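Local coordinates for malate dehydrogenase (Pyrococcus horikoshii, PDB 1V9N), which catalyses the NAD-dependent interconversion of (S)-malate and oxaloacetate, works as a homodimer of the LDH2/MDH2 family, and is seen here with bound NADPH, at residues A47-V52 / L328-R333; F2-V7 / G323-L328; Y11-K16 / L334-P339. All blocks are in the same frame, centred on the assembly; numbering follows the deposited sequence.

Overall arrangement
All three contacts use helix 324-336, met in turn by the N-terminal loop (contact 2, at its N-terminal end), by the end of helix 34-49 (contact 1, midway) and by strand 11-14 (contact 3, where the helix gives way to strand 338-341). Their centres are about 6 Å apart for contacts 1 and 2, 9 Å for contacts 1 and 3, and 13 Å for contacts 2 and 3. Contacts 1 and 2 both touch NADPH and converge on its 2'-phosphate, through Arg50, Lys4 and Gly326; in contact 3 the side chain of Leu334 stays about 14 Å from the cofactor. Glu3 ties all three together, with salt bridges to Arg333 and Arg13.

Contact 1 of 3, residues A47-V52 / L328-R333; sequences ADLRGV and LTMETR. With NDP (NADPH dihydro-nicotinamide-adenine-dinucleotide phosphate), chain B.
The end of helix 34-49 comes against helix 324-336 at Leu49 and Met330, whose CA atoms are 4.5 Å apart, and Gly51, with phi 84°, closes that end as a Schellman motif. Leu49 carries much of the apolar contact: its CB faces CG of Met330, a selenomethionine, at 4.1 Å, while its CD2 lies 4.0 Å from CB of Arg333, the two side chains sliding past each other in opposite directions. Met330 CA makes a bent CA-H...O contact with Leu49 O, at 3.2 Å. Arg333 runs extended from CG to NE, which carries its guanidinium to the helix terminus; NH1 reaches Asp48 O at 2.5 Å, but the 126° angle at hydrogen makes this a weak bond. Thr329 CG2 lies over one face of that guanidinium, offset toward the rim, and Glu3 salt-bridges NE. An alanine at Arg333 would remove both polar links and would probably loosen the end of helix 34-49 against helix 324-336. Arg50 turns away from this interface, its chain bent at chi3 (68°), and NH2 gives O2X of the NADPH 2'-phosphate a nearly straight bond of 3.1 Å, while also bonding Gly323 O. Around this buried contact, Ile338 and Pro339 of strand 338-341 pack on Leu49 and Arg333, and helix 16-29 adds Lys16 and Leu19 against Leu49 and Asp48.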
loop_
_atom_site.group_PDB
_atom_site.type_symbol
_atom_site.label_atom_id
_atom_site.label_comp_id
_atom_site.label_asym_id
_atom_site.label_seq_id
_atom_site.Cartn_x
_atom_site.Cartn_y
_atom_site.Cartn_z
ATOM N N ALA A 47 19.791 -8.904 -4.285
ATOM C CA ALA A 47 19.660 -7.494 -4.633
ATOM C C ALA A 47 20.570 -7.139 -5.810
ATOM O O ALA A 47 20.165 -6.427 -6.729
ATOM C CB ALA A 47 20.006 -6.618 -3.429
ATOM N N ASP A 48 21.807 -7.623 -5.773
ATOM C CA ASP A 48 22.743 -7.349 -6.857
ATOM C C ASP A 48 22.269 -8.020 -8.151
ATOM O O ASP A 48 22.322 -7.418 -9.220
ATOM C CB ASP A 48 24.147 -7.835 -6.488
ATOM C CG ASP A 48 24.822 -6.938 -5.460
ATOM O OD1 ASP A 48 24.890 -5.709 -5.694
ATOM O OD2 ASP A 48 25.284 -7.458 -4.422
ATOM N N LEU A 49 21.792 -9.256 -8.039
ATOM C CA LEU A 49 21.296 -9.999 -9.194
ATOM C C LEU A 49 20.085 -9.331 -9.845
ATOM O O LEU A 49 19.973 -9.295 -11.075
ATOM C CB LEU A 49 20.919 -11.426 -8.784
ATOM C CG LEU A 49 22.060 -12.405 -8.501
ATOM C CD1 LEU A 49 21.500 -13.725 -7.995
ATOM C CD2 LEU A 49 22.862 -12.625 -9.781
ATOM N N ARG A 50 19.178 -8.809 -9.021
ATOM C CA ARG A 50 17.976 -8.156 -9.529
ATOM C C ARG A 50 18.236 -6.725 -9.983
ATOM O O ARG A 50 17.321 -6.029 -10.423
ATOM C CB ARG A 50 16.871 -8.159 -8.467
ATOM C CG ARG A 50 16.391 -9.544 -8.043
ATOM C CD ARG A 50 15.115 -9.431 -7.191
ATOM N NE ARG A 50 13.984 -8.953 -7.987
ATOM C CZ ARG A 50 13.274 -9.723 -8.809
ATOM N NH1 ARG A 50 13.567 -11.006 -8.928
ATOM N NH2 ARG A 50 12.298 -9.202 -9.544
ATOM N N GLY A 51 19.482 -6.279 -9.863
ATOM C CA GLY A 51 19.817 -4.934 -10.290
ATOM C C GLY A 51 19.555 -3.839 -9.277
ATOM O O GLY A 51 19.379 -2.677 -9.649
ATOM N N VAL A 52 19.520 -4.192 -7.997
ATOM C CA VAL A 52 19.292 -3.198 -6.955
ATOM C C VAL A 52 20.626 -2.920 -6.263
ATOM O O VAL A 52 20.834 -3.305 -5.107
ATOM C CB VAL A 52 18.264 -3.691 -5.902
ATOM C CG1 VAL A 52 17.890 -2.550 -4.970
ATOM C CG2 VAL A 52 17.024 -4.244 -6.591
ATOM N N LEU A 328 14.629 -11.102 -15.075
ATOM C CA LEU A 328 15.378 -11.163 -16.327
ATOM C C LEU A 328 16.815 -10.722 -16.070
ATOM O O LEU A 328 17.765 -11.342 -16.551
ATOM C CB LEU A 328 14.739 -10.255 -17.381
ATOM C CG LEU A 328 13.836 -10.939 -18.411
ATOM C CD1 LEU A 328 12.770 -11.757 -17.711
ATOM C CD2 LEU A 328 13.208 -9.883 -19.309
ATOM N N THR A 329 16.965 -9.640 -15.313
ATOM C CA THR A 329 18.287 -9.137 -14.973
ATOM C C THR A 329 19.058 -10.233 -14.243
ATOM O O THR A 329 20.237 -10.459 -14.512
ATOM C CB THR A 329 18.194 -7.907 -14.066
ATOM O OG1 THR A 329 17.531 -6.849 -14.768
ATOM C CG2 THR A 329 19.587 -7.444 -13.651
HETATM N N MSE A 330 18.381 -10.916 -13.325
HETATM C CA MSE A 330 18.999 -11.998 -12.570
HETATM C C MSE A 330 19.459 -13.095 -13.524
HETATM O O MSE A 330 20.624 -13.490 -13.516
HETATM C CB MSE A 330 18.004 -12.580 -11.561
HETATM C CG MSE A 330 18.462 -13.879 -10.911
HETATM SE SE MSE A 330 17.248 -14.559 -9.551
HETATM C CE MSE A 330 16.287 -16.113 -10.086
ATOM N N GLU A 331 18.529 -13.580 -14.341
ATOM C CA GLU A 331 18.806 -14.636 -15.307
ATOM C C GLU A 331 20.088 -14.336 -16.081
ATOM O O GLU A 331 20.942 -15.204 -16.263
ATOM C CB GLU A 331 17.625 -14.764 -16.273
ATOM C CG GLU A 331 17.671 -15.978 -17.183
ATOM C CD GLU A 331 16.503 -16.012 -18.152
ATOM O OE1 GLU A 331 16.443 -15.135 -19.041
ATOM O OE2 GLU A 331 15.640 -16.907 -18.019
ATOM N N THR A 332 20.215 -13.092 -16.525
ATOM C CA THR A 332 21.383 -12.656 -17.275
ATOM C C THR A 332 22.666 -12.768 -16.454
ATOM O O THR A 332 23.605 -13.477 -16.828
ATOM C CB THR A 332 21.224 -11.191 -17.729
ATOM O OG1 THR A 332 20.156 -11.096 -18.678
ATOM C CG2 THR A 332 22.512 -10.679 -18.357
ATOM N N ARG A 333 22.692 -12.062 -15.330
ATOM C CA ARG A 333 23.853 -12.041 -14.455
ATOM C C ARG A 333 24.257 -13.386 -13.861
ATOM O O ARG A 333 25.357 -13.524 -13.329
ATOM C CB ARG A 333 23.625 -11.009 -13.351
ATOM C CG ARG A 333 23.403 -9.620 -13.912
ATOM C CD ARG A 333 23.184 -8.582 -12.841
ATOM N NE ARG A 333 23.152 -7.241 -13.417
ATOM C CZ ARG A 333 23.004 -6.130 -12.708
ATOM N NH1 ARG A 333 22.871 -6.199 -11.389
ATOM N NH2 ARG A 333 22.993 -4.951 -13.314
HETATM P PA NDP B . 11.924 0.473 -8.414
HETATM O O1A NDP B . 13.176 -0.041 -8.916
HETATM O O2A NDP B . 11.325 1.776 -8.871
HETATM O O5B NDP B . 10.812 -0.718 -8.610
HETATM C C5B NDP B . 9.448 -0.548 -8.182
HETATM C C4B NDP B . 8.747 -1.882 -8.503
HETATM O O4B NDP B . 8.159 -1.679 -9.800
HETATM C C3B NDP B . 9.584 -3.125 -8.613
HETATM O O3B NDP B . 8.817 -4.232 -8.050
HETATM C C2B NDP B . 9.843 -3.345 -10.062
HETATM O O2B NDP B . 10.132 -4.687 -10.492
HETATM C C1B NDP B . 8.625 -2.716 -10.662
HETATM N N9A NDP B . 8.836 -2.058 -11.981
HETATM C C8A NDP B . 9.948 -1.300 -12.447
HETATM N N7A NDP B . 9.743 -0.864 -13.668
HETATM C C5A NDP B . 8.509 -1.312 -14.041
HETATM C C6A NDP B . 7.700 -1.186 -15.216
HETATM N N6A NDP B . 8.144 -0.486 -16.265
HETATM N N1A NDP B . 6.459 -1.783 -15.262
HETATM C C2A NDP B . 5.992 -2.500 -14.189
HETATM N N3A NDP B . 6.674 -2.672 -13.038
HETATM C C4A NDP B . 7.938 -2.050 -13.024
HETATM O O3 NDP B . 11.859 0.524 -6.845
HETATM P PN NDP B . 12.571 1.285 -5.649
HETATM O O1N NDP B . 11.505 2.014 -4.970
HETATM O O2N NDP B . 13.635 2.084 -6.347
HETATM O O5D NDP B . 13.150 0.061 -4.813
HETATM C C5D NDP B . 14.501 0.046 -4.271
HETATM C C4D NDP B . 14.767 -1.298 -3.489
HETATM O O4D NDP B . 15.269 -0.929 -2.217
HETATM C C3D NDP B . 13.541 -2.200 -3.200
HETATM O O3D NDP B . 13.931 -3.561 -3.423
HETATM C C2D NDP B . 13.146 -1.901 -1.764
HETATM O O2D NDP B . 12.513 -3.008 -1.158
HETATM C C1D NDP B . 14.519 -1.517 -1.152
HETATM N N1N NDP B . 14.436 -0.541 -0.032
HETATM C C2N NDP B . 14.841 -1.013 1.248
HETATM C C3N NDP B . 14.772 -0.063 2.348
HETATM C C7N NDP B . 15.185 -0.484 3.691
HETATM O O7N NDP B . 15.162 0.267 4.673
HETATM N N7N NDP B . 15.619 -1.755 3.909
HETATM C C4N NDP B . 14.315 1.262 2.073
HETATM C C5N NDP B . 13.919 1.699 0.816
HETATM C C6N NDP B . 13.982 0.800 -0.246
HETATM P P2B NDP B . 11.541 -5.265 -10.798
HETATM O O1X NDP B . 11.293 -6.055 -12.015
HETATM O O2X NDP B . 11.995 -6.130 -9.666
HETATM O O3X NDP B . 12.525 -4.126 -11.044
#

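Contact 2 of 3, residues F2-V7 / G323-L328; sequences FEKGYV and GEKGFL. With NDP (NADPH dihydro-nicotinamide-adenine-dinucleotide phosphate), chain B.
Phe2 lays its ring obliquely across the first turns of helix 324-336, with CG anti to the backbone N (chi1 176°). CD1 sits 3.9 Å from CB of Leu328, whose side chain it crosses at about a right angle, and CZ is 3.9 Å from CG of Lys325. Lys4 crosses Lys325 at about a right angle, its CG 3.6 Å from CB of Lys325, and its CD then passes over the backbone of Gly326. A bend at chi3 (59°) sends the ammonium to the cofactor, where NZ bonds O3X of the NADPH 2'-phosphate at 2.8 Å; Arg50 O is a second acceptor for the same NZ. Lys325 is extended beyond CG and leads away from Phe2 to the adenine, its NZ bonding N7A at 3.2 Å and forming a salt bridge with Glu238 of the second subunit. The backbone completes the grip. Gly326 N gives O1X a bond of 2.8 Å at 167°, and Gly323, at the N-cap, bonds O2B through its N at 3.1 Å. A CB on Gly326 would come too close to O2X. With the phosphate at the N-terminal end of the helix, the helix dipole is likely to assist Lys4 and Arg50 in stabilising its negative charge. The N-terminal loop, ahead of strand 11-14, is also fastened to helix 324-336 further along, by Lys4 N to Thr329 OG1 and by Phe2 O to Thr332 OG1, while Glu3 and Val7 touch Pro339 of strand 338-341.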
loop_
_atom_site.group_PDB
_atom_site.type_symbol
_atom_site.label_atom_id
_atom_site.label_comp_id
_atom_site.label_asym_id
_atom_site.label_seq_id
_atom_site.Cartn_x
_atom_site.Cartn_y
_atom_site.Cartn_z
ATOM N N PHE A 2 19.002 -8.964 -21.352
ATOM C CA PHE A 2 18.426 -7.803 -20.687
ATOM C C PHE A 2 19.053 -7.579 -19.314
ATOM O O PHE A 2 19.382 -8.527 -18.604
ATOM C CB PHE A 2 16.908 -7.961 -20.535
ATOM C CG PHE A 2 16.263 -6.836 -19.779
ATOM C CD1 PHE A 2 16.229 -6.844 -18.385
ATOM C CD2 PHE A 2 15.734 -5.741 -20.454
ATOM C CE1 PHE A 2 15.685 -5.779 -17.678
ATOM C CE2 PHE A 2 15.187 -4.668 -19.756
ATOM C CZ PHE A 2 15.162 -4.688 -18.362
ATOM N N GLU A 3 19.212 -6.311 -18.954
ATOM C CA GLU A 3 19.779 -5.940 -17.669
ATOM C C GLU A 3 19.201 -4.587 -17.244
ATOM O O GLU A 3 19.245 -3.614 -18.001
ATOM C CB GLU A 3 21.300 -5.862 -17.775
ATOM C CG GLU A 3 22.058 -6.890 -16.960
ATOM C CD GLU A 3 23.489 -6.439 -16.707
ATOM O OE1 GLU A 3 23.809 -5.302 -17.114
ATOM O OE2 GLU A 3 24.280 -7.204 -16.111
ATOM N N LYS A 4 18.664 -4.540 -16.026
ATOM C CA LYS A 4 18.036 -3.338 -15.476
ATOM C C LYS A 4 18.851 -2.051 -15.442
ATOM O O LYS A 4 18.335 -0.979 -15.763
ATOM C CB LYS A 4 17.513 -3.624 -14.063
ATOM C CG LYS A 4 16.180 -4.355 -14.029
ATOM C CD LYS A 4 15.793 -4.756 -12.616
ATOM C CE LYS A 4 15.674 -3.557 -11.694
ATOM N NZ LYS A 4 15.274 -3.975 -10.321
ATOM N N GLY A 5 20.110 -2.140 -15.038
ATOM C CA GLY A 5 20.920 -0.941 -14.970
ATOM C C GLY A 5 21.846 -0.782 -16.157
ATOM O O GLY A 5 21.832 -1.596 -17.080
ATOM N N TYR A 6 22.647 0.276 -16.140
ATOM C CA TYR A 6 23.598 0.518 -17.215
ATOM C C TYR A 6 24.993 0.136 -16.748
ATOM O O TYR A 6 25.531 0.730 -15.814
ATOM C CB TYR A 6 23.576 1.989 -17.644
ATOM C CG TYR A 6 24.598 2.331 -18.712
ATOM C CD1 TYR A 6 25.954 2.457 -18.396
ATOM C CD2 TYR A 6 24.214 2.509 -20.042
ATOM C CE1 TYR A 6 26.901 2.752 -19.377
ATOM C CE2 TYR A 6 25.156 2.804 -21.033
ATOM C CZ TYR A 6 26.496 2.923 -20.692
ATOM O OH TYR A 6 27.434 3.209 -21.662
ATOM N N VAL A 7 25.568 -0.864 -17.402
ATOM C CA VAL A 7 26.905 -1.331 -17.073
ATOM C C VAL A 7 27.863 -0.979 -18.209
ATOM O O VAL A 7 27.567 -1.215 -19.381
ATOM C CB VAL A 7 26.919 -2.859 -16.848
ATOM C CG1 VAL A 7 26.350 -3.573 -18.062
ATOM C CG2 VAL A 7 28.335 -3.329 -16.574
ATOM N N GLY A 323 8.388 -7.173 -11.107
ATOM C CA GLY A 323 9.283 -8.271 -10.796
ATOM C C GLY A 323 9.936 -8.843 -12.044
ATOM O O GLY A 323 10.982 -9.487 -11.963
ATOM N N GLU A 324 9.320 -8.599 -13.198
ATOM C CA GLU A 324 9.826 -9.110 -14.467
ATOM C C GLU A 324 11.237 -8.638 -14.822
ATOM O O GLU A 324 12.101 -9.461 -15.117
ATOM C CB GLU A 324 8.849 -8.760 -15.594
ATOM C CG GLU A 324 9.253 -9.288 -16.957
ATOM C CD GLU A 324 8.126 -9.205 -17.966
ATOM O OE1 GLU A 324 7.330 -8.247 -17.894
ATOM O OE2 GLU A 324 8.043 -10.097 -18.837
ATOM N N LYS A 325 11.470 -7.327 -14.811
ATOM C CA LYS A 325 12.802 -6.799 -15.114
ATOM C C LYS A 325 13.837 -7.459 -14.208
ATOM O O LYS A 325 14.881 -7.914 -14.671
ATOM C CB LYS A 325 12.863 -5.287 -14.886
ATOM C CG LYS A 325 12.156 -4.432 -15.922
ATOM C CD LYS A 325 12.284 -2.963 -15.545
ATOM C CE LYS A 325 11.611 -2.052 -16.546
ATOM N NZ LYS A 325 11.697 -0.619 -16.129
ATOM N N GLY A 326 13.536 -7.500 -12.913
ATOM C CA GLY A 326 14.447 -8.094 -11.949
ATOM C C GLY A 326 14.798 -9.544 -12.225
ATOM O O GLY A 326 15.968 -9.928 -12.148
ATOM N N PHE A 327 13.793 -10.359 -12.534
ATOM C CA PHE A 327 14.029 -11.767 -12.815
ATOM C C PHE A 327 14.860 -11.957 -14.081
ATOM O O PHE A 327 15.695 -12.861 -14.149
ATOM C CB PHE A 327 12.702 -12.521 -12.934
ATOM C CG PHE A 327 12.134 -12.955 -11.607
ATOM C CD1 PHE A 327 12.877 -13.763 -10.749
ATOM C CD2 PHE A 327 10.856 -12.564 -11.220
ATOM C CE1 PHE A 327 12.358 -14.176 -9.522
ATOM C CE2 PHE A 327 10.326 -12.970 -9.996
ATOM C CZ PHE A 327 11.076 -13.777 -9.146
ATOM N N LEU A 328 14.629 -11.102 -15.075
ATOM C CA LEU A 328 15.378 -11.163 -16.327
ATOM C C LEU A 328 16.815 -10.722 -16.070
ATOM O O LEU A 328 17.765 -11.342 -16.551
ATOM C CB LEU A 328 14.739 -10.255 -17.381
ATOM C CG LEU A 328 13.836 -10.939 -18.411
ATOM C CD1 LEU A 328 12.770 -11.757 -17.711
ATOM C CD2 LEU A 328 13.208 -9.883 -19.309
HETATM P PA NDP B . 11.924 0.473 -8.414
HETATM O O1A NDP B . 13.176 -0.041 -8.916
HETATM O O2A NDP B . 11.325 1.776 -8.871
HETATM O O5B NDP B . 10.812 -0.718 -8.610
HETATM C C5B NDP B . 9.448 -0.548 -8.182
HETATM C C4B NDP B . 8.747 -1.882 -8.503
HETATM O O4B NDP B . 8.159 -1.679 -9.800
HETATM C C3B NDP B . 9.584 -3.125 -8.613
HETATM O O3B NDP B . 8.817 -4.232 -8.050
HETATM C C2B NDP B . 9.843 -3.345 -10.062
HETATM O O2B NDP B . 10.132 -4.687 -10.492
HETATM C C1B NDP B . 8.625 -2.716 -10.662
HETATM N N9A NDP B . 8.836 -2.058 -11.981
HETATM C C8A NDP B . 9.948 -1.300 -12.447
HETATM N N7A NDP B . 9.743 -0.864 -13.668
HETATM C C5A NDP B . 8.509 -1.312 -14.041
HETATM C C6A NDP B . 7.700 -1.186 -15.216
HETATM N N6A NDP B . 8.144 -0.486 -16.265
HETATM N N1A NDP B . 6.459 -1.783 -15.262
HETATM C C2A NDP B . 5.992 -2.500 -14.189
HETATM N N3A NDP B . 6.674 -2.672 -13.038
HETATM C C4A NDP B . 7.938 -2.050 -13.024
HETATM O O3 NDP B . 11.859 0.524 -6.845
HETATM P PN NDP B . 12.571 1.285 -5.649
HETATM O O1N NDP B . 11.505 2.014 -4.970
HETATM O O2N NDP B . 13.635 2.084 -6.347
HETATM O O5D NDP B . 13.150 0.061 -4.813
HETATM C C5D NDP B . 14.501 0.046 -4.271
HETATM C C4D NDP B . 14.767 -1.298 -3.489
HETATM O O4D NDP B . 15.269 -0.929 -2.217
HETATM C C3D NDP B . 13.541 -2.200 -3.200
HETATM O O3D NDP B . 13.931 -3.561 -3.423
HETATM C C2D NDP B . 13.146 -1.901 -1.764
HETATM O O2D NDP B . 12.513 -3.008 -1.158
HETATM C C1D NDP B . 14.519 -1.517 -1.152
HETATM N N1N NDP B . 14.436 -0.541 -0.032
HETATM C C2N NDP B . 14.841 -1.013 1.248
HETATM C C3N NDP B . 14.772 -0.063 2.348
HETATM C C7N NDP B . 15.185 -0.484 3.691
HETATM O O7N NDP B . 15.162 0.267 4.673
HETATM N N7N NDP B . 15.619 -1.755 3.909
HETATM C C4N NDP B . 14.315 1.262 2.073
HETATM C C5N NDP B . 13.919 1.699 0.816
HETATM C C6N NDP B . 13.982 0.800 -0.246
HETATM P P2B NDP B . 11.541 -5.265 -10.798
HETATM O O1X NDP B . 11.293 -6.055 -12.015
HETATM O O2X NDP B . 11.995 -6.130 -9.666
HETATM O O3X NDP B . 12.525 -4.126 -11.044
#

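Contact 3 of 3, residues Y11-K16 / L334-P339; sequences YIRVPK and LKLGIP
Arg13 and Pro339 lie side by side and point the same way, as befits a non-hydrogen-bonded antiparallel pair with CA atoms 4.3 Å apart. A bend at chi2 (68°) folds the arginine so that Pro339 CB sits over one face of its guanidinium, offset toward the rim and 3.8 Å from NH1. Leu336 crosses the same side chain obliquely, bringing CD2 alongside NE and CZ. The neighbouring pair, Val14 and Ile338, turns to the other face of the two-stranded sheet and is hydrogen-bonded in both directions: Val14 N to Ile338 O at 2.7 Å and Ile338 N to Val14 O at 2.9 Å. Each donor stands well above the carbonyl plane of its acceptor. Lys16, at the start of helix 16-29, lies alongside Ile338 and Leu334, pointing the same way, with CB 3.9 Å from Ile338 CD1 and CG 3.8 Å from Leu334 CD2. Tyr11 meets Pro339 at its ring edge, CD2 being 3.9 Å from the carbonyl O, while its hydroxyl bonds Glu53. Gly337 makes the turn from helix to strand with phi 100°, and a CB there would press on Arg13 CG. The chemistry is therefore divided: paired backbone bonds set the strand register, the guanidinium of Arg13 and the hydrocarbon chain of Lys16 pack on apolar neighbours, and the arginine's charge is met by a salt bridge from NH2 to Glu3.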
loop_
_atom_site.group_PDB
_atom_site.type_symbol
_atom_site.label_atom_id
_atom_site.label_comp_id
_atom_site.label_asym_id
_atom_site.label_seq_id
_atom_site.Cartn_x
_atom_site.Cartn_y
_atom_site.Cartn_z
ATOM N N TYR A 11 32.672 -1.244 -14.638
ATOM C CA TYR A 11 32.113 -2.386 -13.923
ATOM C C TYR A 11 32.877 -3.672 -14.197
ATOM O O TYR A 11 33.435 -3.859 -15.278
ATOM C CB TYR A 11 30.639 -2.583 -14.289
ATOM C CG TYR A 11 29.709 -1.555 -13.685
ATOM C CD1 TYR A 11 29.712 -0.234 -14.126
ATOM C CD2 TYR A 11 28.831 -1.905 -12.659
ATOM C CE1 TYR A 11 28.864 0.715 -13.558
ATOM C CE2 TYR A 11 27.981 -0.965 -12.085
ATOM C CZ TYR A 11 28.003 0.340 -12.538
ATOM O OH TYR A 11 27.166 1.271 -11.966
ATOM N N ILE A 12 32.892 -4.557 -13.205
ATOM C CA ILE A 12 33.584 -5.834 -13.318
ATOM C C ILE A 12 32.634 -6.994 -13.037
ATOM O O ILE A 12 31.981 -7.036 -11.996
ATOM C CB ILE A 12 34.768 -5.929 -12.323
ATOM C CG1 ILE A 12 35.749 -4.778 -12.549
ATOM C CG2 ILE A 12 35.479 -7.264 -12.490
ATOM C CD1 ILE A 12 35.256 -3.430 -12.057
ATOM N N ARG A 13 32.566 -7.937 -13.969
ATOM C CA ARG A 13 31.705 -9.097 -13.807
ATOM C C ARG A 13 32.294 -10.021 -12.748
ATOM O O ARG A 13 33.464 -10.398 -12.822
ATOM C CB ARG A 13 31.569 -9.856 -15.130
ATOM C CG ARG A 13 30.170 -9.838 -15.723
ATOM C CD ARG A 13 29.774 -8.448 -16.187
ATOM N NE ARG A 13 28.388 -8.409 -16.641
ATOM C CZ ARG A 13 27.814 -7.348 -17.200
ATOM N NH1 ARG A 13 28.508 -6.232 -17.381
ATOM N NH2 ARG A 13 26.542 -7.400 -17.572
ATOM N N VAL A 14 31.481 -10.378 -11.762
ATOM C CA VAL A 14 31.919 -11.264 -10.694
ATOM C C VAL A 14 30.967 -12.447 -10.607
ATOM O O VAL A 14 29.763 -12.269 -10.442
ATOM C CB VAL A 14 31.932 -10.540 -9.327
ATOM C CG1 VAL A 14 32.393 -11.493 -8.242
ATOM C CG2 VAL A 14 32.839 -9.321 -9.387
ATOM N N PRO A 15 31.494 -13.674 -10.729
ATOM C CA PRO A 15 30.651 -14.870 -10.654
ATOM C C PRO A 15 29.772 -14.842 -9.408
ATOM O O PRO A 15 30.270 -14.702 -8.292
ATOM C CB PRO A 15 31.671 -16.001 -10.620
ATOM C CG PRO A 15 32.774 -15.464 -11.477
ATOM C CD PRO A 15 32.899 -14.041 -10.982
ATOM N N LYS A 16 28.466 -14.969 -9.612
ATOM C CA LYS A 16 27.504 -14.955 -8.518
ATOM C C LYS A 16 28.005 -15.771 -7.328
ATOM O O LYS A 16 28.045 -15.279 -6.199
ATOM C CB LYS A 16 26.160 -15.502 -9.015
ATOM C CG LYS A 16 25.028 -15.468 -8.003
ATOM C CD LYS A 16 25.083 -16.650 -7.054
ATOM C CE LYS A 16 23.912 -16.630 -6.094
ATOM N NZ LYS A 16 23.951 -17.771 -5.142
ATOM N N LEU A 334 23.384 -14.382 -13.952
ATOM C CA LEU A 334 23.709 -15.700 -13.419
ATOM C C LEU A 334 24.659 -16.460 -14.345
ATOM O O LEU A 334 25.458 -17.284 -13.891
ATOM C CB LEU A 334 22.436 -16.517 -13.194
ATOM C CG LEU A 334 21.638 -16.169 -11.934
ATOM C CD1 LEU A 334 20.355 -16.986 -11.885
ATOM C CD2 LEU A 334 22.495 -16.450 -10.707
ATOM N N LYS A 335 24.572 -16.189 -15.643
ATOM C CA LYS A 335 25.441 -16.854 -16.605
ATOM C C LYS A 335 26.434 -15.876 -17.216
ATOM O O LYS A 335 27.407 -16.280 -17.848
ATOM C CB LYS A 335 24.606 -17.531 -17.701
ATOM C CG LYS A 335 23.539 -16.653 -18.338
ATOM C CD LYS A 335 22.603 -17.498 -19.195
ATOM C CE LYS A 335 21.412 -16.696 -19.700
ATOM N NZ LYS A 335 20.409 -17.557 -20.392
ATOM N N LEU A 336 26.192 -14.588 -17.004
ATOM C CA LEU A 336 27.062 -13.544 -17.526
ATOM C C LEU A 336 27.894 -12.966 -16.381
ATOM O O LEU A 336 28.946 -12.360 -16.601
ATOM C CB LEU A 336 26.209 -12.452 -18.176
ATOM C CG LEU A 336 26.838 -11.529 -19.223
ATOM C CD1 LEU A 336 25.742 -10.747 -19.925
ATOM C CD2 LEU A 336 27.834 -10.593 -18.567
ATOM N N GLY A 337 27.417 -13.165 -15.155
ATOM C CA GLY A 337 28.124 -12.662 -13.993
ATOM C C GLY A 337 27.529 -11.375 -13.455
ATOM O O GLY A 337 26.896 -10.620 -14.192
ATOM N N ILE A 338 27.739 -11.120 -12.166
ATOM C CA ILE A 338 27.212 -9.917 -11.528
ATOM C C ILE A 338 28.162 -8.737 -11.691
ATOM O O ILE A 338 29.307 -8.790 -11.254
ATOM C CB ILE A 338 26.991 -10.138 -10.015
ATOM C CG1 ILE A 338 26.060 -11.329 -9.792
ATOM C CG2 ILE A 338 26.426 -8.870 -9.382
ATOM C CD1 ILE A 338 25.891 -11.712 -8.342
ATOM N N PRO A 339 27.691 -7.650 -12.317
ATOM C CA PRO A 339 28.516 -6.458 -12.526
ATOM C C PRO A 339 28.642 -5.606 -11.271
ATOM O O PRO A 339 27.649 -5.109 -10.743
ATOM C CB PRO A 339 27.779 -5.729 -13.642
ATOM C CG PRO A 339 26.353 -6.038 -13.332
ATOM C CD PRO A 339 26.399 -7.516 -13.014
#